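Local coordinates for Di-haem cytochrome c peroxidase family protein (PDB 6NX0) that probably acts as a cytochrome c peroxidase, using two covalently bound c-type hemes for electron transfer and displaying an atypically stable bis-Fe(IV) state, at residues P99-A103 / E254-Y259; T62-P66 / R167-H173. One frame throughout, in Å; residues are numbered along the deposited sequence.

Contact 1 of 2, residues P99-A103 / E254-Y259. With HEC (heme c), chain B.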
# COMPACT_ATOMS: atom_id res chain seq x y z
N PRO A 99 -11.07 -12.89 18.98
CA PRO A 99 -10.74 -14.07 18.16
C PRO A 99 -11.90 -14.56 17.32
O PRO A 99 -11.69 -15.01 16.18
CB PRO A 99 -10.31 -15.11 19.20
CG PRO A 99 -9.84 -14.29 20.35
CD PRO A 99 -10.76 -13.12 20.40
N THR A 100 -13.13 -14.50 17.83
CA THR A 100 -14.24 -15.05 17.06
C THR A 100 -14.59 -14.14 15.88
O THR A 100 -14.87 -14.63 14.78
CB THR A 100 -15.46 -15.31 17.94
OG1 THR A 100 -15.95 -14.10 18.51
CG2 THR A 100 -15.09 -16.27 19.04
N LEU A 101 -14.55 -12.82 16.08
CA LEU A 101 -14.83 -11.91 14.97
C LEU A 101 -13.69 -11.92 13.95
O LEU A 101 -13.93 -11.85 12.74
CB LEU A 101 -15.07 -10.49 15.49
CG LEU A 101 -15.51 -9.49 14.42
CD1 LEU A 101 -16.78 -9.99 13.70
CD2 LEU A 101 -15.73 -8.11 14.98
N ALA A 102 -12.45 -12.05 14.42
CA ALA A 102 -11.31 -12.14 13.51
C ALA A 102 -11.39 -13.41 12.68
O ALA A 102 -11.04 -13.42 11.49
CB ALA A 102 -10.01 -12.09 14.30
N ALA A 103 -11.87 -14.50 13.28
CA ALA A 103 -12.00 -15.75 12.54
C ALA A 103 -13.06 -15.64 11.46
O ALA A 103 -12.92 -16.21 10.37
CB ALA A 103 -12.30 -16.90 13.49
N GLU A 254 -16.93 -5.08 9.17
CA GLU A 254 -16.58 -5.23 10.58
C GLU A 254 -15.75 -6.49 10.81
O GLU A 254 -14.77 -6.47 11.56
CB GLU A 254 -17.84 -5.30 11.46
CG GLU A 254 -18.60 -4.04 11.63
CD GLU A 254 -19.72 -4.24 12.67
OE1 GLU A 254 -20.89 -3.96 12.36
OE2 GLU A 254 -19.41 -4.71 13.79
N ALA A 255 -16.17 -7.60 10.20
CA ALA A 255 -15.45 -8.85 10.36
C ALA A 255 -14.06 -8.74 9.77
O ALA A 255 -13.07 -9.17 10.38
CB ALA A 255 -16.23 -9.99 9.70
N MET A 256 -13.97 -8.14 8.60
CA MET A 256 -12.66 -8.03 7.94
C MET A 256 -11.71 -7.14 8.73
O MET A 256 -10.52 -7.44 8.84
CB MET A 256 -12.86 -7.47 6.54
CG MET A 256 -11.60 -7.53 5.67
SD MET A 256 -10.87 -9.17 5.54
CE MET A 256 -12.17 -9.95 4.60
N GLN A 257 -12.22 -6.02 9.26
CA GLN A 257 -11.41 -5.16 10.10
C GLN A 257 -10.81 -5.94 11.27
O GLN A 257 -9.62 -5.81 11.57
CB GLN A 257 -12.28 -3.99 10.58
CG GLN A 257 -11.54 -2.80 11.11
CD GLN A 257 -12.47 -1.59 11.17
OE1 GLN A 257 -12.59 -0.80 10.22
NE2 GLN A 257 -13.20 -1.49 12.28
N ALA A 258 -11.60 -6.79 11.91
CA ALA A 258 -11.08 -7.58 13.02
C ALA A 258 -9.96 -8.51 12.56
O ALA A 258 -8.96 -8.67 13.25
CB ALA A 258 -12.19 -8.38 13.68
N TYR A 259 -10.14 -9.16 11.41
CA TYR A 259 -9.09 -10.06 10.93
C TYR A 259 -7.83 -9.29 10.61
O TYR A 259 -6.73 -9.66 11.04
CB TYR A 259 -9.57 -10.86 9.72
CG TYR A 259 -8.48 -11.69 9.04
CD1 TYR A 259 -7.66 -12.53 9.76
CD2 TYR A 259 -8.32 -11.64 7.66
CE1 TYR A 259 -6.70 -13.31 9.13
CE2 TYR A 259 -7.37 -12.39 7.03
CZ TYR A 259 -6.55 -13.23 7.76
OH TYR A 259 -5.60 -14.01 7.13
FE HEC B . -7.29 -5.88 -2.11
CHA HEC B . -5.76 -2.80 -1.74
CHB HEC B . -8.20 -5.80 1.16
CHC HEC B . -9.58 -8.38 -2.67
CHD HEC B . -6.51 -5.90 -5.47
NA HEC B . -6.95 -4.60 -0.58
C1A HEC B . -6.32 -3.37 -0.63
C2A HEC B . -6.31 -2.80 0.69
C3A HEC B . -6.89 -3.69 1.50
C4A HEC B . -7.39 -4.78 0.72
CMA HEC B . -7.20 -3.50 2.99
CAA HEC B . -5.73 -1.42 1.05
CBA HEC B . -4.31 -1.57 1.56
CGA HEC B . -3.61 -0.25 1.79
O1A HEC B . -2.49 -0.31 2.37
O2A HEC B . -4.10 0.80 1.27
NB HEC B . -8.66 -6.89 -1.00
C1B HEC B . -8.89 -6.68 0.35
C2B HEC B . -9.93 -7.57 0.77
C3B HEC B . -10.39 -8.22 -0.31
C4B HEC B . -9.57 -7.83 -1.43
CMB HEC B . -10.45 -7.67 2.21
CAB HEC B . -11.49 -9.30 -0.39
CBB HEC B . -12.86 -8.68 -0.06
NC HEC B . -7.90 -6.94 -3.74
C1C HEC B . -8.84 -7.97 -3.73
C2C HEC B . -8.73 -8.64 -5.01
C3C HEC B . -7.86 -8.00 -5.79
C4C HEC B . -7.35 -6.89 -5.01
CMC HEC B . -9.43 -9.97 -5.33
CAC HEC B . -7.18 -8.53 -7.06
CBC HEC B . -8.17 -8.63 -8.23
ND HEC B . -6.28 -4.62 -3.34
C1D HEC B . -6.06 -4.85 -4.71
C2D HEC B . -5.39 -3.69 -5.26
C3D HEC B . -5.22 -2.73 -4.14
C4D HEC B . -5.78 -3.36 -2.98
CMD HEC B . -5.05 -3.47 -6.72
CAD HEC B . -4.60 -1.32 -4.22
CBD HEC B . -5.61 -0.44 -4.94
CGD HEC B . -5.34 1.04 -4.76
O1D HEC B . -4.35 1.40 -4.10
O2D HEC B . -6.12 1.82 -5.39
O HOH W 1 -8.87 -4.49 -2.69
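Leu101 lays its branched end over the small side chains of Ala255 and Ala258, one helical turn apart: CG of Leu101 is 3.6 Å from CB of Ala258, and its CD1 is 4.0 Å from CB of Ala255. With chi1 in the t well (-174°), a CA-to-CB bond that starts sideways still delivers the methyls to the other helix, where CD2 of Leu101 comes within 3.9 Å of the carbonyl O of Glu254. Ala102 takes the next place along. Its CB packs 3.7 Å from the O of Ala258, and its own O sits 3.4 Å from CB of Tyr259. Because alanines line the crossing, the backbones come very close, with Ala102 CA and Tyr259 CA 4.0 Å apart and the axes of the two short helical segments 7.4 Å apart, crossing at -109°. A steep crossing of the helix just before the heme-attachment cysteines by a later helix of the domain is a hallmark of class I cytochromes c, and the pairing of helices 99-109 and 245-260 is consistent with that fold. The contact is apolar, side chain on side chain and side chain on backbone, and buries 254 Å². Met256, whose CA-to-CB bond points away from segment 99-103, packs on Val108 and Phe109 farther along that helix and brings its CG to 3.6 Å from the heme methyl CMB. A water lies 2.2 Å from that heme's FE, whose axial protein ligand is His126. The ring of Tyr259 meets Phe109 edge-to-face, while Phe237 of helix 228-237 touches both Leu101 and Glu254.

Contact 2 of 2, residues T62-P66 / R167-H173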
# COMPACT_ATOMS: atom_id res chain seq x y z
N THR A 62 -10.70 13.21 17.96
CA THR A 62 -10.96 12.14 17.01
C THR A 62 -9.97 11.02 17.28
O THR A 62 -8.85 11.27 17.76
CB THR A 62 -10.87 12.69 15.56
OG1 THR A 62 -11.52 11.78 14.67
CG2 THR A 62 -9.44 12.92 15.15
N VAL A 63 -10.39 9.79 16.99
CA VAL A 63 -9.53 8.61 17.16
C VAL A 63 -9.12 8.14 15.77
O VAL A 63 -9.97 7.72 14.97
CB VAL A 63 -10.24 7.49 17.92
CG1 VAL A 63 -9.34 6.29 18.05
CG2 VAL A 63 -10.67 7.99 19.32
N LEU A 64 -7.82 8.19 15.50
CA LEU A 64 -7.30 7.90 14.16
C LEU A 64 -6.81 6.47 13.96
O LEU A 64 -6.73 6.02 12.82
CB LEU A 64 -6.16 8.86 13.82
CG LEU A 64 -6.57 10.34 13.74
CD1 LEU A 64 -5.35 11.21 13.53
CD2 LEU A 64 -7.62 10.56 12.65
N LEU A 65 -6.46 5.76 15.04
CA LEU A 65 -6.11 4.35 15.04
C LEU A 65 -6.87 3.63 16.14
O LEU A 65 -7.15 4.23 17.18
CB LEU A 65 -4.61 4.14 15.27
CG LEU A 65 -3.69 4.41 14.08
CD1 LEU A 65 -2.23 4.36 14.48
CD2 LEU A 65 -3.99 3.44 12.96
N PRO A 66 -7.18 2.34 15.96
CA PRO A 66 -7.96 1.61 16.96
C PRO A 66 -7.33 1.69 18.34
O PRO A 66 -6.13 1.51 18.51
CB PRO A 66 -7.96 0.18 16.43
CG PRO A 66 -7.74 0.32 14.96
CD PRO A 66 -6.85 1.50 14.80
N ARG A 167 -3.03 -2.64 9.61
CA ARG A 167 -3.75 -2.12 10.76
C ARG A 167 -3.18 -0.80 11.27
O ARG A 167 -3.86 -0.09 12.03
CB ARG A 167 -3.77 -3.16 11.89
CG ARG A 167 -2.43 -3.38 12.59
CD ARG A 167 -2.59 -4.46 13.67
NE ARG A 167 -1.41 -4.59 14.50
CZ ARG A 167 -1.31 -5.40 15.55
NH1 ARG A 167 -2.34 -6.15 15.88
NH2 ARG A 167 -0.19 -5.46 16.28
N TYR A 168 -1.98 -0.43 10.85
CA TYR A 168 -1.37 0.82 11.27
C TYR A 168 -1.66 1.98 10.32
O TYR A 168 -1.23 3.09 10.60
CB TYR A 168 0.14 0.66 11.42
CG TYR A 168 0.52 -0.32 12.50
CD1 TYR A 168 0.49 0.04 13.84
CD2 TYR A 168 0.87 -1.63 12.19
CE1 TYR A 168 0.80 -0.87 14.83
CE2 TYR A 168 1.19 -2.54 13.18
CZ TYR A 168 1.15 -2.15 14.49
OH TYR A 168 1.44 -3.02 15.51
N VAL A 169 -2.37 1.76 9.22
CA VAL A 169 -2.76 2.86 8.34
C VAL A 169 -3.84 3.67 9.06
O VAL A 169 -4.94 3.15 9.27
CB VAL A 169 -3.26 2.38 6.98
CG1 VAL A 169 -3.65 3.60 6.14
CG2 VAL A 169 -2.20 1.51 6.26
N PRO A 170 -3.59 4.92 9.43
CA PRO A 170 -4.58 5.68 10.19
C PRO A 170 -5.71 6.19 9.30
O PRO A 170 -5.64 6.16 8.07
CB PRO A 170 -3.77 6.83 10.78
CG PRO A 170 -2.63 7.02 9.85
CD PRO A 170 -2.34 5.68 9.23
N ARG A 171 -6.78 6.62 9.95
CA ARG A 171 -7.81 7.35 9.23
C ARG A 171 -7.20 8.59 8.58
O ARG A 171 -6.16 9.10 9.00
CB ARG A 171 -8.97 7.72 10.17
CG ARG A 171 -9.88 6.54 10.57
CD ARG A 171 -11.12 6.97 11.43
NE ARG A 171 -11.66 8.25 10.94
CZ ARG A 171 -11.85 9.35 11.67
NH1 ARG A 171 -11.64 9.35 12.98
NH2 ARG A 171 -12.30 10.45 11.08
N ARG A 172 -7.89 9.11 7.56
CA ARG A 172 -7.43 10.31 6.89
C ARG A 172 -7.40 11.49 7.85
O ARG A 172 -8.33 11.69 8.63
CB ARG A 172 -8.35 10.67 5.70
CG ARG A 172 -8.36 9.69 4.53
CD ARG A 172 -9.28 10.25 3.44
NE ARG A 172 -10.67 10.21 3.85
CZ ARG A 172 -11.61 9.39 3.37
NH1 ARG A 172 -11.34 8.51 2.42
NH2 ARG A 172 -12.85 9.48 3.84
N HIS A 173 -6.33 12.27 7.76
CA HIS A 173 -6.21 13.48 8.57
C HIS A 173 -5.16 14.40 7.98
O HIS A 173 -4.34 14.00 7.15
CB HIS A 173 -5.87 13.14 10.04
CG HIS A 173 -4.53 12.47 10.23
ND1 HIS A 173 -4.33 11.13 9.99
CD2 HIS A 173 -3.35 12.96 10.66
CE1 HIS A 173 -3.08 10.82 10.28
NE2 HIS A 173 -2.46 11.91 10.69
O HOH W 2 -13.40 12.74 12.47
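Three residues, Leu64, Arg171 and Leu65, provide most of the 406 Å² buried here, and they show how two irregular segments of one chain can be joined by backbone and side chain together. The main chain supplies one strong bond, from Arg171 N to Leu64 O at 2.9 Å. The side chain of Arg171 then folds back over segment 62-66: its NH1 donates to Thr62 OG1 at 3.0 Å and to Val63 O at 3.1 Å, while a water that accepts from Arg171 NH2 at 2.9 Å also bonds Thr62 OG1 at 3.0 Å. NE of Arg171 is claimed by a salt bridge to Asp196. The segments run nearly antiparallel, 169° apart, and tie the connection between strands 61-62 and 71-77 of the three-stranded sheet to the entry into the two-stranded hairpin 173-175/184-186. Leu64 fills the space between: its CD2 lies over one face of the guanidinium, and its CD1 makes a CH-pi contact 3.7 Å from the centroid of the His173 ring, whose ND1 is held by Arg171 O at 2.9 Å. Leu65 covers the opposite end, with CD2 3.6 Å from both Tyr168 O and Pro170 CA.

Along the chain the segments interleave, 62-66, 99-103, 167-173 and then 254-259, so contacts 1 and 2 are crossed rather than nested. Their centres lie 18 Å apart and their nearest atoms about 6 Å apart without touching. Contact 1 pairs two helices, contact 2 two loops beside small sheets; what bridges them is the chain just beyond helix 245-260, where Asp263 and Gln261 bind Arg167 and Gln261 also meets Pro66. One segment of each reaches the same heme: Met256 of 254-259 touches a ring methyl, and CG2 of Val169 in 167-173 lies 4.3 Å from the propionate oxygen O1A. Segments 62-66 and 99-103 pack on those two rather than on the cofactor.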